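Local coordinates for two-domain protein containing predicted PHP-like metal-dependent phosphoesterase (Bacteroides vulgatus ATCC 8482, PDB 3E38) that is of unconfirmed function but binds three zinc ions in a predicted PHP-like phosphoesterase domain, consistent with metal-dependent phosphoester hydrolysis, and also carries an Ig-like domain, at residues B[96-101]-B[152-157]; B[134-139]-B[165-170]. All coordinates share one frame; numbering follows the deposited sequence.

Contact 1. Residues B[96-101]-B[152-157]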
loop_
_atom_site.group_PDB
_atom_site.type_symbol
_atom_site.label_atom_id
_atom_site.label_comp_id
_atom_site.label_asym_id
_atom_site.label_seq_id
_atom_site.Cartn_x
_atom_site.Cartn_y
_atom_site.Cartn_z
ATOM N N ARG B 96 3.850 -36.547 -13.379
ATOM C CA ARG B 96 4.616 -37.761 -13.161
ATOM C C ARG B 96 5.951 -37.492 -12.471
ATOM O O ARG B 96 6.375 -36.382 -12.305
ATOM C CB ARG B 96 4.884 -38.414 -14.505
ATOM C CG ARG B 96 3.609 -38.713 -15.262
ATOM C CD ARG B 96 2.885 -39.935 -14.686
ATOM N NE ARG B 96 1.692 -40.231 -15.474
ATOM C CZ ARG B 96 1.281 -41.457 -15.777
ATOM N NH1 ARG B 96 1.988 -42.508 -15.399
ATOM N NH2 ARG B 96 0.200 -41.626 -16.526
ATOM N N ALA B 97 6.582 -38.566 -12.061
ATOM C CA ALA B 97 7.924 -38.544 -11.469
ATOM C C ALA B 97 8.915 -38.022 -12.492
ATOM O O ALA B 97 8.675 -38.105 -13.699
ATOM C CB ALA B 97 8.346 -39.970 -11.000
HETATM N N MSE B 98 10.026 -37.479 -11.999
HETATM C CA MSE B 98 11.127 -37.046 -12.875
HETATM C C MSE B 98 11.991 -38.266 -13.146
HETATM O O MSE B 98 12.362 -38.926 -12.189
HETATM C CB MSE B 98 12.002 -35.999 -12.191
HETATM C CG MSE B 98 13.245 -35.599 -12.980
HETATM SE SE MSE B 98 12.786 -34.529 -14.582
HETATM C CE MSE B 98 11.569 -33.235 -13.713
ATOM N N ALA B 99 12.322 -38.611 -14.397
ATOM C CA ALA B 99 11.864 -37.929 -15.612
ATOM C C ALA B 99 10.575 -38.625 -16.055
ATOM O O ALA B 99 10.310 -39.757 -15.631
ATOM C CB ALA B 99 12.947 -37.980 -16.704
ATOM N N PRO B 100 9.768 -37.992 -16.923
ATOM C CA PRO B 100 9.933 -36.710 -17.582
ATOM C C PRO B 100 9.452 -35.551 -16.703
ATOM O O PRO B 100 9.642 -34.373 -17.008
ATOM C CB PRO B 100 8.982 -36.853 -18.766
ATOM C CG PRO B 100 7.802 -37.602 -18.164
ATOM C CD PRO B 100 8.372 -38.461 -17.047
ATOM N N GLY B 101 8.844 -35.914 -15.596
ATOM C CA GLY B 101 8.378 -34.910 -14.670
ATOM C C GLY B 101 6.967 -34.496 -14.958
ATOM O O GLY B 101 6.114 -35.333 -15.198
ATOM N N PRO B 152 17.095 -38.089 -20.946
ATOM C CA PRO B 152 16.931 -38.707 -22.274
ATOM C C PRO B 152 15.454 -38.801 -22.680
ATOM O O PRO B 152 15.127 -38.926 -23.852
ATOM C CB PRO B 152 17.619 -40.091 -22.126
ATOM C CG PRO B 152 18.390 -40.036 -20.806
ATOM C CD PRO B 152 17.708 -38.988 -19.951
ATOM N N GLU B 153 14.579 -38.657 -21.698
ATOM C CA GLU B 153 13.126 -38.709 -21.926
ATOM C C GLU B 153 12.613 -37.408 -22.476
ATOM O O GLU B 153 11.612 -37.359 -23.173
ATOM C CB GLU B 153 12.340 -38.958 -20.641
ATOM C CG GLU B 153 12.473 -40.345 -20.082
ATOM C CD GLU B 153 13.640 -40.506 -19.134
ATOM O OE1 GLU B 153 14.621 -39.737 -19.194
ATOM O OE2 GLU B 153 13.553 -41.424 -18.310
ATOM N N HIS B 154 13.271 -36.336 -22.094
ATOM C CA HIS B 154 12.863 -35.040 -22.584
ATOM C C HIS B 154 13.284 -35.018 -24.056
ATOM O O HIS B 154 12.625 -34.468 -24.919
ATOM C CB HIS B 154 13.439 -33.900 -21.714
ATOM C CG HIS B 154 13.098 -34.043 -20.255
ATOM N ND1 HIS B 154 14.047 -34.316 -19.290
ATOM C CD2 HIS B 154 11.897 -34.010 -19.610
ATOM C CE1 HIS B 154 13.451 -34.438 -18.116
ATOM N NE2 HIS B 154 12.147 -34.268 -18.283
ATOM N N THR B 155 14.360 -35.703 -24.346
ATOM C CA THR B 155 14.840 -35.757 -25.714
ATOM C C THR B 155 13.865 -36.534 -26.553
ATOM O O THR B 155 13.569 -36.183 -27.697
ATOM C CB THR B 155 16.227 -36.412 -25.813
ATOM O OG1 THR B 155 17.215 -35.431 -25.504
ATOM C CG2 THR B 155 16.465 -36.904 -27.203
ATOM N N ALA B 156 13.376 -37.610 -25.964
ATOM C CA ALA B 156 12.437 -38.478 -26.656
ATOM C C ALA B 156 11.174 -37.693 -26.907
ATOM O O ALA B 156 10.740 -37.511 -28.027
ATOM C CB ALA B 156 12.134 -39.737 -25.836
ATOM N N LEU B 157 10.601 -37.232 -25.824
ATOM C CA LEU B 157 9.357 -36.452 -25.881
ATOM C C LEU B 157 9.460 -35.352 -26.930
ATOM O O LEU B 157 8.541 -35.117 -27.698
ATOM C CB LEU B 157 9.027 -35.844 -24.512
ATOM C CG LEU B 157 8.343 -36.760 -23.502
ATOM C CD1 LEU B 157 8.609 -36.301 -22.088
ATOM C CD2 LEU B 157 6.839 -36.804 -23.802
#
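His154 of helix 152-159 points the edge of its ring at Met98 and Pro100. These two lie in the loop that joins the antiparallel strands 87-95 and 102-106 of the PHP-like domain. The histidine CG lies anti to the carbonyl carbon (chi1 -55°), beside the backbone N, and from there the ring reaches across to the loop. Its NE2 donates a hydrogen bond to Pro100 O over 2.8 Å. The oxygen lies almost in the ring plane, but NE2 is tilted 33° from the plane of the carbonyl. Met98 is a selenomethionine. Its side chain crosses that of His154 at about a right angle, and its SE meets the ring edge 3.6 Å from CE1. An alanine in place of His154 would probably leave Pro100 O without this donor and open a gap beside the Met98 selenium. The loop is bent by two successive cis peptide bonds, before Ala99 and before Pro100. Ala99 points its CB at the helix and meets the carboxylate end of Glu153, with OE1 at 3.5 Å. Trp151 meets the His154 ring with the planes nearly perpendicular. Tyr119 of helix 119-128 touches both Pro100 and Glu153. One turn after Glu153, Leu157 turns toward the loop. Its CD1 presses on Pro100 CB at 3.4 Å, tighter than usual for two carbons.

Contact 2. Residues B[134-139]-B[165-170]. With ZN (zinc ion), chain H.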
loop_
_atom_site.group_PDB
_atom_site.type_symbol
_atom_site.label_atom_id
_atom_site.label_comp_id
_atom_site.label_asym_id
_atom_site.label_seq_id
_atom_site.Cartn_x
_atom_site.Cartn_y
_atom_site.Cartn_z
ATOM N N PHE B 134 3.847 -28.319 -23.064
ATOM C CA PHE B 134 5.081 -27.779 -22.517
ATOM C C PHE B 134 5.532 -28.385 -21.193
ATOM O O PHE B 134 4.752 -28.832 -20.391
ATOM C CB PHE B 134 5.029 -26.250 -22.453
ATOM C CG PHE B 134 3.915 -25.695 -21.597
ATOM C CD1 PHE B 134 4.111 -25.468 -20.239
ATOM C CD2 PHE B 134 2.688 -25.367 -22.163
ATOM C CE1 PHE B 134 3.085 -24.912 -19.450
ATOM C CE2 PHE B 134 1.662 -24.807 -21.392
ATOM C CZ PHE B 134 1.865 -24.585 -20.025
ATOM N N TRP B 135 6.846 -28.455 -21.044
ATOM C CA TRP B 135 7.478 -28.923 -19.813
ATOM C C TRP B 135 7.332 -27.878 -18.677
ATOM O O TRP B 135 7.722 -26.702 -18.803
ATOM C CB TRP B 135 8.933 -29.273 -20.114
ATOM C CG TRP B 135 9.694 -29.852 -19.004
ATOM C CD1 TRP B 135 9.204 -30.405 -17.861
ATOM C CD2 TRP B 135 11.112 -30.062 -18.979
ATOM N NE1 TRP B 135 10.231 -30.900 -17.093
ATOM C CE2 TRP B 135 11.415 -30.707 -17.764
ATOM C CE3 TRP B 135 12.144 -29.757 -19.860
ATOM C CZ2 TRP B 135 12.721 -31.037 -17.398
ATOM C CZ3 TRP B 135 13.431 -30.106 -19.521
ATOM C CH2 TRP B 135 13.713 -30.733 -18.288
ATOM N N ASN B 136 6.738 -28.335 -17.571
ATOM C CA ASN B 136 6.566 -27.508 -16.377
ATOM C C ASN B 136 7.746 -27.559 -15.399
ATOM O O ASN B 136 8.339 -28.595 -15.152
ATOM C CB ASN B 136 5.295 -27.883 -15.590
ATOM C CG ASN B 136 4.047 -27.839 -16.419
ATOM O OD1 ASN B 136 3.953 -27.098 -17.391
ATOM N ND2 ASN B 136 3.076 -28.653 -16.045
ATOM N N HIS B 137 8.028 -26.394 -14.817
ATOM C CA HIS B 137 9.043 -26.242 -13.784
ATOM C C HIS B 137 10.173 -27.254 -13.878
ATOM O O HIS B 137 10.343 -28.073 -13.006
ATOM C CB HIS B 137 8.403 -26.292 -12.382
ATOM C CG HIS B 137 7.364 -27.356 -12.194
ATOM N ND1 HIS B 137 7.669 -28.695 -12.078
ATOM C CD2 HIS B 137 6.020 -27.260 -12.027
ATOM C CE1 HIS B 137 6.557 -29.377 -11.885
ATOM N NE2 HIS B 137 5.544 -28.534 -11.872
ATOM N N PRO B 138 10.944 -27.196 -14.953
ATOM C CA PRO B 138 12.045 -28.139 -15.059
ATOM C C PRO B 138 12.942 -28.088 -13.825
ATOM O O PRO B 138 13.413 -29.103 -13.324
ATOM C CB PRO B 138 12.792 -27.668 -16.332
ATOM C CG PRO B 138 12.145 -26.327 -16.743
ATOM C CD PRO B 138 10.788 -26.341 -16.143
ATOM N N GLY B 139 13.064 -26.884 -13.294
ATOM C CA GLY B 139 13.961 -26.585 -12.179
ATOM C C GLY B 139 13.456 -26.831 -10.770
ATOM O O GLY B 139 14.220 -26.757 -9.810
ATOM N N GLY B 165 7.112 -26.219 -25.840
ATOM C CA GLY B 165 7.631 -25.170 -24.987
ATOM C C GLY B 165 8.097 -25.689 -23.672
ATOM O O GLY B 165 8.001 -26.890 -23.373
ATOM N N ILE B 166 8.665 -24.767 -22.922
ATOM C CA ILE B 166 9.140 -25.030 -21.564
ATOM C C ILE B 166 8.884 -23.815 -20.745
ATOM O O ILE B 166 9.022 -22.709 -21.243
ATOM C CB ILE B 166 10.643 -25.262 -21.505
ATOM C CG1 ILE B 166 11.060 -26.258 -22.561
ATOM C CG2 ILE B 166 11.093 -25.742 -20.108
ATOM C CD1 ILE B 166 12.573 -26.505 -22.545
ATOM N N GLU B 167 8.448 -24.037 -19.513
ATOM C CA GLU B 167 8.298 -22.960 -18.546
ATOM C C GLU B 167 9.680 -22.473 -18.156
ATOM O O GLU B 167 10.555 -23.261 -17.726
ATOM C CB GLU B 167 7.546 -23.420 -17.312
ATOM C CG GLU B 167 6.067 -23.569 -17.549
ATOM C CD GLU B 167 5.293 -23.909 -16.261
ATOM O OE1 GLU B 167 5.942 -24.430 -15.317
ATOM O OE2 GLU B 167 4.046 -23.699 -16.221
ATOM N N VAL B 168 9.906 -21.185 -18.399
ATOM C CA VAL B 168 11.206 -20.517 -18.070
ATOM C C VAL B 168 11.050 -19.802 -16.738
ATOM O O VAL B 168 12.013 -19.353 -16.094
ATOM C CB VAL B 168 11.717 -19.531 -19.160
ATOM C CG1 VAL B 168 12.227 -20.329 -20.401
ATOM C CG2 VAL B 168 10.652 -18.424 -19.495
ATOM N N ALA B 169 9.796 -19.751 -16.333
ATOM C CA ALA B 169 9.413 -19.124 -15.084
ATOM C C ALA B 169 8.050 -19.616 -14.604
ATOM O O ALA B 169 7.089 -19.592 -15.334
ATOM C CB ALA B 169 9.453 -17.619 -15.231
ATOM N N ASN B 170 8.035 -20.093 -13.359
ATOM C CA ASN B 170 6.846 -20.641 -12.663
ATOM C C ASN B 170 6.688 -20.026 -11.278
ATOM O O ASN B 170 7.492 -20.236 -10.377
ATOM C CB ASN B 170 6.961 -22.176 -12.556
ATOM C CG ASN B 170 5.691 -22.853 -12.048
ATOM O OD1 ASN B 170 5.257 -22.576 -10.954
ATOM N ND2 ASN B 170 5.130 -23.798 -12.831
HETATM ZN ZN ZN H . 3.594 -29.513 -11.540
HETATM O O HOH W 1 2.817 -27.895 -11.778
#
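Glu167 buries its carboxylate against 134-139, where one oxygen, OE1, takes two N-H donors from opposite faces of the carboxylate plane. The backbone N of His137 gives the bond across the contact, 2.9 Å to Glu167 OE1 on its anti side. From its own segment Asn170 ND2 reaches Glu167 OE1 on the syn side at 2.7 Å, nearly straight and in the amide plane. The other oxygen, OE2, is hydrogen-bonded to Thr192 OG1 and His24 ND1. Both oxygens thus have partners, which hold the carboxylate in its rotation. It also lies beside Phe134, whose ring edge meets OE2 through CE1 at 3.6 Å. His137 NE2 binds a zinc ion at 2.2 Å. Glu93, His102 and a water are among the other ligands of that zinc. The Asn170 amide sits at the edge of the His137 ring, its ND2 3.7 Å from CD2, with the two planes 66° apart. The strands pair in parallel at 134-135 and 165-166. Trp135 N bonds to Gly165 O, and Glu167 N returns a bond to Trp135 O. On the Trp135 side of the sheet, Ile166 CG2 packs on Pro138 CG at 3.6 Å, while Pro138 CB sits over one face of the indole, toward the rim. The two strands flank helix 152-159 in sequence, a beta-alpha-beta crossover. Glu167 and Asn170 are second-shell residues to His24 and Asp194, consistent with the trinuclear zinc site of a PHP-type barrel.

Overall arrangement
From the N terminus, strand 87-95 brings Glu93 to the zinc site and runs into 96-101, the first half of contact 1. The chain returns along strand 102-106, passes helix 119-128 and reaches 134-139 on strand 132-135. Next comes helix 152-159, where contact 1 closes a loop of 50 residues. Strand 165-170 follows and closes contact 2 over 25 residues. The two closures therefore cross and do not nest. Contact 1 ties the hairpin loop to the crossover helix, while contact 2 joins the strands on either side of that helix in sequence. Their centres lie about 13 Å apart, and they touch where the Trp135 and His154 rings stack.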